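Local coordinates for putative GAF sensor protein (PDB 5HL6) that probably reduces free L-methionine-(R)-sulfoxide to methionine, using a single GAF domain, at residues N60-Y65 with W140-P145; G69-V74 with C83-L88; R100-V105 with I125-V130. All blocks are in the same frame, centred on the assembly; numbering follows the deposited sequence.

Contact 1. Residues N60-Y65 with W140-P145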
# COMPACT_ATOMS: atom_id res chain seq x y z
N ASN B 60 9.72 -9.95 0.65
CA ASN B 60 9.95 -8.92 -0.36
C ASN B 60 8.68 -8.44 -1.04
O ASN B 60 8.75 -7.51 -1.85
CB ASN B 60 10.96 -9.41 -1.41
CG ASN B 60 10.42 -10.52 -2.28
OD1 ASN B 60 9.98 -11.56 -1.79
ND2 ASN B 60 10.45 -10.31 -3.59
N TRP B 61 7.52 -9.02 -0.73
CA TRP B 61 6.26 -8.54 -1.28
C TRP B 61 5.14 -9.06 -0.40
O TRP B 61 5.22 -10.19 0.09
CB TRP B 61 6.06 -9.02 -2.72
CG TRP B 61 5.24 -8.09 -3.59
CD1 TRP B 61 5.73 -7.07 -4.36
CD2 TRP B 61 3.82 -8.12 -3.81
NE1 TRP B 61 4.70 -6.46 -5.03
CE2 TRP B 61 3.52 -7.08 -4.71
CE3 TRP B 61 2.78 -8.93 -3.34
CZ2 TRP B 61 2.22 -6.83 -5.16
CZ3 TRP B 61 1.48 -8.67 -3.77
CH2 TRP B 61 1.21 -7.63 -4.67
N ALA B 62 4.11 -8.25 -0.22
CA ALA B 62 2.92 -8.70 0.50
C ALA B 62 1.77 -7.76 0.17
O ALA B 62 1.86 -6.55 0.41
CB ALA B 62 3.18 -8.74 2.01
N GLY B 63 0.69 -8.31 -0.40
CA GLY B 63 -0.42 -7.47 -0.81
C GLY B 63 -1.53 -8.27 -1.46
O GLY B 63 -1.48 -9.50 -1.55
N PHE B 64 -2.52 -7.52 -1.94
CA PHE B 64 -3.77 -8.06 -2.46
C PHE B 64 -3.84 -7.95 -3.98
O PHE B 64 -3.36 -6.99 -4.57
CB PHE B 64 -4.96 -7.28 -1.89
CG PHE B 64 -5.15 -7.44 -0.41
CD1 PHE B 64 -5.92 -8.48 0.09
CD2 PHE B 64 -4.58 -6.55 0.47
CE1 PHE B 64 -6.11 -8.65 1.45
CE2 PHE B 64 -4.77 -6.69 1.84
CZ PHE B 64 -5.54 -7.75 2.33
N TYR B 65 -4.49 -8.93 -4.61
CA TYR B 65 -5.10 -8.76 -5.92
C TYR B 65 -6.59 -8.95 -5.74
O TYR B 65 -7.02 -9.89 -5.06
CB TYR B 65 -4.56 -9.75 -6.98
CG TYR B 65 -3.11 -9.56 -7.35
CD1 TYR B 65 -2.75 -8.91 -8.53
CD2 TYR B 65 -2.09 -10.03 -6.54
CE1 TYR B 65 -1.42 -8.73 -8.87
CE2 TYR B 65 -0.77 -9.86 -6.86
CZ TYR B 65 -0.43 -9.20 -8.02
OH TYR B 65 0.90 -9.03 -8.34
N TRP B 140 -4.63 -12.98 -1.45
CA TRP B 140 -3.55 -12.40 -0.65
C TRP B 140 -2.26 -13.10 -1.04
O TRP B 140 -2.21 -14.33 -1.04
CB TRP B 140 -3.84 -12.59 0.84
CG TRP B 140 -2.68 -12.35 1.75
CD1 TRP B 140 -1.95 -13.29 2.42
CD2 TRP B 140 -2.11 -11.08 2.11
NE1 TRP B 140 -0.97 -12.70 3.16
CE2 TRP B 140 -1.04 -11.34 2.99
CE3 TRP B 140 -2.39 -9.76 1.77
CZ2 TRP B 140 -0.24 -10.33 3.53
CZ3 TRP B 140 -1.61 -8.75 2.31
CH2 TRP B 140 -0.55 -9.04 3.18
N ASP B 141 -1.23 -12.32 -1.40
CA ASP B 141 0.02 -12.86 -1.95
C ASP B 141 1.21 -12.36 -1.14
O ASP B 141 1.33 -11.15 -0.92
CB ASP B 141 0.18 -12.46 -3.42
CG ASP B 141 1.50 -12.94 -4.03
OD1 ASP B 141 2.04 -13.98 -3.62
OD2 ASP B 141 1.99 -12.25 -4.94
N VAL B 142 2.09 -13.27 -0.71
CA VAL B 142 3.31 -12.91 0.02
C VAL B 142 4.49 -13.63 -0.60
O VAL B 142 4.42 -14.83 -0.89
CB VAL B 142 3.22 -13.26 1.52
CG1 VAL B 142 4.46 -12.74 2.26
CG2 VAL B 142 1.97 -12.65 2.13
N ASP B 143 5.60 -12.92 -0.76
CA ASP B 143 6.79 -13.46 -1.39
C ASP B 143 8.00 -13.25 -0.50
O ASP B 143 8.07 -12.29 0.28
CB ASP B 143 7.02 -12.81 -2.77
CG ASP B 143 5.87 -13.06 -3.71
OD1 ASP B 143 5.91 -14.06 -4.44
OD2 ASP B 143 4.90 -12.27 -3.71
N SER B 144 8.98 -14.14 -0.65
CA SER B 144 10.24 -14.07 0.06
C SER B 144 11.38 -14.26 -0.94
O SER B 144 11.22 -15.01 -1.91
CB SER B 144 10.33 -15.16 1.14
OG SER B 144 11.63 -15.26 1.69
N PRO B 145 12.51 -13.59 -0.74
CA PRO B 145 13.69 -13.86 -1.58
C PRO B 145 14.47 -15.08 -1.15
O PRO B 145 15.51 -15.38 -1.76
CB PRO B 145 14.53 -12.58 -1.43
CG PRO B 145 14.19 -12.08 -0.05
CD PRO B 145 12.76 -12.51 0.23
O HOH W 1 2.99 -10.08 -6.53
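D143 O is approached by two successive backbone N-H groups. N60 N gives a nearly straight bond (2.9 Å, N-H...O 170°) from above the carbonyl plane, while W61 N makes a weak one at 3.5 Å. Two residues facing one define a classic beta bulge, at the start of strand 61-67 where it pairs with strand 136-144. Beyond it the antiparallel register is regular, and D141 N donates to G63 O at 2.8 Å.

On the face carrying A62, F64, W140 and V142, W140 CG lies anti to its backbone N (chi1 166°), which sends the indole across the neighbouring strand. Its CE3 edge points at the centre of the F64 ring in an edge-to-face pair (centroids 5.0 Å apart, planes at 60°), and W140 CH2 reaches A62 CB at 3.9 Å. F48 and S49 of helix 41-55 and M158 of helix 152-176 pack around this indole.

The other face carries W61, D141 and D143 and is more polar. The edge of the W61 ring meets D141 O. A water sits over the rim of one face of that ring, 3.0 Å from Y65 OH and in the plane of the tyrosine, and it donates to D141 OD2 at 2.9 Å. D141 OD2 and D143 OD2 come within 3.2 Å without a hydrogen bond between them, and both aspartates also lie near E124. The two faces thus differ sharply in chemistry: one is aromatic packing against helices, the other gathers carboxylates, water and aromatic edges, consistent with a polar ligand pocket of the GAF type.

Contact 2. Residues G69-V74 with C83-L88; sequences GTELVV and CVRIAL
E71 has CG in the crowded position between backbone N and carbonyl carbon (chi1 61°) with its chain extended beyond, whereas R85 has CG anti to the carbonyl carbon (chi1 -74°) and runs straight out to NE. With these torsions the two chains cross at about a right angle, and R85 NH1 donates to the anti side of E71 OE2 at 3.1 Å (N-H...O 159°) in a salt bridge lying near the guanidinium plane. V73 CG2 lies over the rim of one guanidinium face, 3.4 Å from R85 NH1. D68 gives NH1 a second carboxylate, and NE bridges to E38 of the second subunit, so R85 ties this hairpin edge to the dimer interface.

Main-chain bonds fix the register: L72 N to I86 O at 2.9 Å, I86 N to L72 O at 3.0 Å, and V74 N to V84 O at 2.9 Å. At the other end a water bridges T70 O and L88 N.

In this beta hairpin, 85-86 is an outermost strand of the sheet within the chain and 72-77 joins it to 61-67. L72 and I86, on the face away from R85, lie against A97 and C93 of helix 91-99 and Y65 of strand 61-67, while C83 is joined by a disulfide to C117.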
# COMPACT_ATOMS: atom_id res chain seq x y z
N GLY B 69 -14.43 -9.28 -11.32
CA GLY B 69 -15.47 -9.95 -12.05
C GLY B 69 -14.99 -10.71 -13.26
O GLY B 69 -15.70 -11.60 -13.74
N THR B 70 -13.81 -10.38 -13.77
CA THR B 70 -13.22 -11.08 -14.90
C THR B 70 -11.84 -11.62 -14.58
O THR B 70 -11.54 -12.78 -14.89
CB THR B 70 -13.14 -10.13 -16.11
OG1 THR B 70 -14.47 -9.76 -16.51
CG2 THR B 70 -12.42 -10.79 -17.28
N GLU B 71 -10.98 -10.81 -13.96
CA GLU B 71 -9.62 -11.23 -13.65
C GLU B 71 -9.17 -10.52 -12.38
O GLU B 71 -9.89 -9.69 -11.83
CB GLU B 71 -8.67 -10.93 -14.83
CG GLU B 71 -8.58 -9.45 -15.19
CD GLU B 71 -7.70 -9.21 -16.40
OE1 GLU B 71 -7.02 -10.16 -16.85
OE2 GLU B 71 -7.69 -8.07 -16.90
N LEU B 72 -7.96 -10.87 -11.93
CA LEU B 72 -7.35 -10.20 -10.79
C LEU B 72 -6.70 -8.87 -11.19
O LEU B 72 -6.10 -8.75 -12.26
CB LEU B 72 -6.29 -11.11 -10.16
CG LEU B 72 -6.80 -12.44 -9.59
CD1 LEU B 72 -5.64 -13.31 -9.16
CD2 LEU B 72 -7.68 -12.14 -8.40
N VAL B 73 -6.83 -7.88 -10.30
CA VAL B 73 -6.27 -6.54 -10.48
C VAL B 73 -5.58 -6.16 -9.17
O VAL B 73 -6.17 -6.32 -8.10
CB VAL B 73 -7.36 -5.50 -10.83
CG1 VAL B 73 -6.70 -4.14 -11.14
CG2 VAL B 73 -8.24 -5.97 -12.00
N VAL B 74 -4.33 -5.69 -9.26
CA VAL B 74 -3.56 -5.49 -8.04
C VAL B 74 -4.21 -4.42 -7.17
O VAL B 74 -4.72 -3.41 -7.68
CB VAL B 74 -2.10 -5.14 -8.36
CG1 VAL B 74 -1.97 -3.70 -8.91
CG2 VAL B 74 -1.22 -5.31 -7.12
N CYS B 83 2.91 -7.72 -10.85
CA CYS B 83 1.86 -7.80 -11.85
C CYS B 83 0.77 -6.77 -11.56
O CYS B 83 0.52 -6.41 -10.41
CB CYS B 83 1.23 -9.19 -11.87
SG CYS B 83 2.32 -10.49 -12.49
N VAL B 84 0.12 -6.29 -12.62
CA VAL B 84 -1.02 -5.40 -12.49
C VAL B 84 -2.33 -6.16 -12.70
O VAL B 84 -3.24 -6.07 -11.88
CB VAL B 84 -0.89 -4.22 -13.47
CG1 VAL B 84 -1.99 -3.20 -13.23
CG2 VAL B 84 0.48 -3.57 -13.34
N ARG B 85 -2.42 -6.92 -13.78
CA ARG B 85 -3.58 -7.76 -14.06
C ARG B 85 -3.14 -9.20 -14.25
O ARG B 85 -2.13 -9.48 -14.91
CB ARG B 85 -4.33 -7.27 -15.30
CG ARG B 85 -5.12 -6.02 -15.01
CD ARG B 85 -5.83 -5.42 -16.20
NE ARG B 85 -6.59 -4.28 -15.71
CZ ARG B 85 -7.84 -4.36 -15.27
NH1 ARG B 85 -8.48 -5.53 -15.34
NH2 ARG B 85 -8.46 -3.28 -14.79
N ILE B 86 -3.90 -10.13 -13.66
CA ILE B 86 -3.61 -11.56 -13.75
C ILE B 86 -4.90 -12.29 -14.11
O ILE B 86 -5.90 -12.19 -13.40
CB ILE B 86 -3.03 -12.11 -12.44
CG1 ILE B 86 -1.73 -11.39 -12.09
CG2 ILE B 86 -2.76 -13.60 -12.55
CD1 ILE B 86 -1.21 -11.72 -10.72
N ALA B 87 -4.87 -13.04 -15.22
CA ALA B 87 -6.01 -13.83 -15.63
C ALA B 87 -6.19 -15.03 -14.70
O ALA B 87 -5.22 -15.56 -14.14
CB ALA B 87 -5.84 -14.32 -17.07
N LEU B 88 -7.44 -15.45 -14.53
CA LEU B 88 -7.72 -16.69 -13.83
C LEU B 88 -6.91 -17.83 -14.43
O LEU B 88 -6.82 -17.97 -15.65
CB LEU B 88 -9.22 -17.01 -13.90
CG LEU B 88 -10.14 -16.18 -13.00
CD1 LEU B 88 -11.59 -16.59 -13.17
CD2 LEU B 88 -9.73 -16.25 -11.52
O HOH W 2 -9.49 -14.39 -16.03

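Contact 3. Residues R100-V105 with I125-V130; sequences RQTQVV and IVVPLV
Q103 and V126 form an antiparallel hydrogen-bonded pair, with Q103 N to V126 O and V126 N to Q103 O both at 2.9 Å and nearly straight (167° and 165°). V126 O also takes a CA-H...O contact from T102 CA (3.4 Å). On the face of V104 and I125 these two side chains run side by side, V104 CG2 being 4.2 Å from I125 CG1.

Further along, P128 CB points toward the partner segment, and the ring touches it: P128 CD lies 3.5 Å from T102 OG1, and P128 CG lies 3.6 Å from R100 C. Having no N-H, P128 cannot continue the backbone bonding toward Q101 O. That oxygen instead receives Q103 NE2 at 3.1 Å, from above the carbonyl plane, because the glutamine chain folds back at chi2 (-68°).

The pairing adds the short strand 103-105 as an edge to the antiparallel sheet of the GAF fold, three residues after helix 91-99, whose exit R100 marks with positive phi.

In the next shell, T102 OG1 is hydrogen-bonded to E159 of helix 152-176, which fixes the hydroxyl beside P128. R100 extends past V130, with NH1 bonded to G134 O in the turn that follows strand 123-130. V92 and A96 of helix 91-99 pack on both Q103 and V126, while M158 and C162 of helix 152-176 contact I125 and V127.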
# COMPACT_ATOMS: atom_id res chain seq x y z
N ARG B 100 -9.36 -21.82 -6.15
CA ARG B 100 -9.77 -21.42 -4.80
C ARG B 100 -9.09 -22.28 -3.73
O ARG B 100 -9.66 -22.60 -2.68
CB ARG B 100 -11.29 -21.46 -4.66
CG ARG B 100 -12.00 -20.49 -5.61
CD ARG B 100 -13.50 -20.53 -5.37
NE ARG B 100 -14.21 -19.49 -6.11
CZ ARG B 100 -15.44 -19.10 -5.83
NH1 ARG B 100 -16.11 -19.66 -4.82
NH2 ARG B 100 -16.02 -18.15 -6.55
N GLN B 101 -7.84 -22.64 -4.00
CA GLN B 101 -7.00 -23.41 -3.11
C GLN B 101 -5.76 -22.59 -2.77
O GLN B 101 -5.23 -21.88 -3.64
CB GLN B 101 -6.61 -24.76 -3.76
CG GLN B 101 -7.81 -25.69 -3.93
CD GLN B 101 -7.52 -26.91 -4.79
OE1 GLN B 101 -6.38 -27.14 -5.20
NE2 GLN B 101 -8.56 -27.70 -5.06
N THR B 102 -5.33 -22.64 -1.51
CA THR B 102 -4.11 -21.95 -1.11
C THR B 102 -2.91 -22.59 -1.79
O THR B 102 -2.79 -23.83 -1.86
CB THR B 102 -3.95 -21.99 0.41
OG1 THR B 102 -4.94 -21.15 1.01
CG2 THR B 102 -2.57 -21.51 0.84
N GLN B 103 -2.02 -21.76 -2.31
CA GLN B 103 -0.81 -22.19 -3.00
C GLN B 103 0.39 -21.89 -2.12
O GLN B 103 0.55 -20.77 -1.64
CB GLN B 103 -0.68 -21.49 -4.35
CG GLN B 103 -1.91 -21.59 -5.24
CD GLN B 103 -2.17 -23.00 -5.74
OE1 GLN B 103 -1.27 -23.69 -6.24
NE2 GLN B 103 -3.42 -23.44 -5.63
N VAL B 104 1.24 -22.89 -1.92
CA VAL B 104 2.50 -22.72 -1.20
C VAL B 104 3.62 -23.21 -2.11
O VAL B 104 3.63 -24.37 -2.53
CB VAL B 104 2.51 -23.48 0.14
CG1 VAL B 104 3.83 -23.26 0.86
CG2 VAL B 104 1.34 -23.05 1.02
N VAL B 105 4.54 -22.31 -2.44
CA VAL B 105 5.60 -22.59 -3.39
C VAL B 105 6.93 -22.48 -2.66
O VAL B 105 7.27 -21.41 -2.13
CB VAL B 105 5.56 -21.63 -4.59
CG1 VAL B 105 6.55 -22.06 -5.67
CG2 VAL B 105 4.15 -21.56 -5.15
N ILE B 125 3.48 -17.63 -1.01
CA ILE B 125 2.22 -18.20 -0.54
C ILE B 125 1.10 -17.29 -1.03
O ILE B 125 1.20 -16.06 -0.93
CB ILE B 125 2.20 -18.35 1.00
CG1 ILE B 125 0.87 -18.91 1.46
CG2 ILE B 125 2.45 -17.00 1.69
CD1 ILE B 125 0.86 -19.27 2.92
N VAL B 126 0.06 -17.90 -1.61
CA VAL B 126 -1.11 -17.17 -2.10
C VAL B 126 -2.36 -17.78 -1.48
O VAL B 126 -2.62 -18.97 -1.66
CB VAL B 126 -1.22 -17.19 -3.63
CG1 VAL B 126 -2.41 -16.33 -4.03
CG2 VAL B 126 0.06 -16.67 -4.27
N VAL B 127 -3.14 -16.95 -0.79
CA VAL B 127 -4.35 -17.38 -0.09
C VAL B 127 -5.55 -16.80 -0.83
O VAL B 127 -5.69 -15.58 -0.91
CB VAL B 127 -4.34 -16.92 1.38
CG1 VAL B 127 -5.63 -17.34 2.10
CG2 VAL B 127 -3.12 -17.47 2.10
N PRO B 128 -6.45 -17.63 -1.36
CA PRO B 128 -7.67 -17.08 -1.98
C PRO B 128 -8.59 -16.47 -0.93
O PRO B 128 -8.65 -16.93 0.21
CB PRO B 128 -8.30 -18.31 -2.64
CG PRO B 128 -7.82 -19.46 -1.82
CD PRO B 128 -6.42 -19.10 -1.41
N LEU B 129 -9.30 -15.42 -1.34
CA LEU B 129 -10.22 -14.68 -0.49
C LEU B 129 -11.62 -14.86 -1.05
O LEU B 129 -11.88 -14.48 -2.20
CB LEU B 129 -9.86 -13.19 -0.43
CG LEU B 129 -8.42 -12.90 -0.01
CD1 LEU B 129 -8.05 -11.42 -0.30
CD2 LEU B 129 -8.22 -13.25 1.47
N VAL B 130 -12.51 -15.46 -0.26
CA VAL B 130 -13.84 -15.80 -0.72
C VAL B 130 -14.86 -15.30 0.29
O VAL B 130 -14.67 -15.47 1.50
CB VAL B 130 -13.99 -17.33 -0.94
CG1 VAL B 130 -15.38 -17.65 -1.42
CG2 VAL B 130 -12.93 -17.83 -1.94

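All three contacts are strand pairings of one antiparallel GAF sheet, ordered 85-86, 72-77, 61-67, 136-144, 123-130, 103-105. Contact 1 pairs the two middle strands; contacts 2 and 3 attach the outermost ones. The centre of contact 1 lies about 15 Å from contact 2 and 11 Å from contact 3, while contacts 2 and 3 approach only to about 7 Å between nearest atoms. Y65 packs on V74 and I86 of contact 2, and the backbones of W140 and V142 probably bond to V127 and I125 of contact 3. Along the chain, contact 2 closes before contact 3 opens, and 60-65 with 140-145 brackets both, with the first and last strands paired between edges built by the intervening chain.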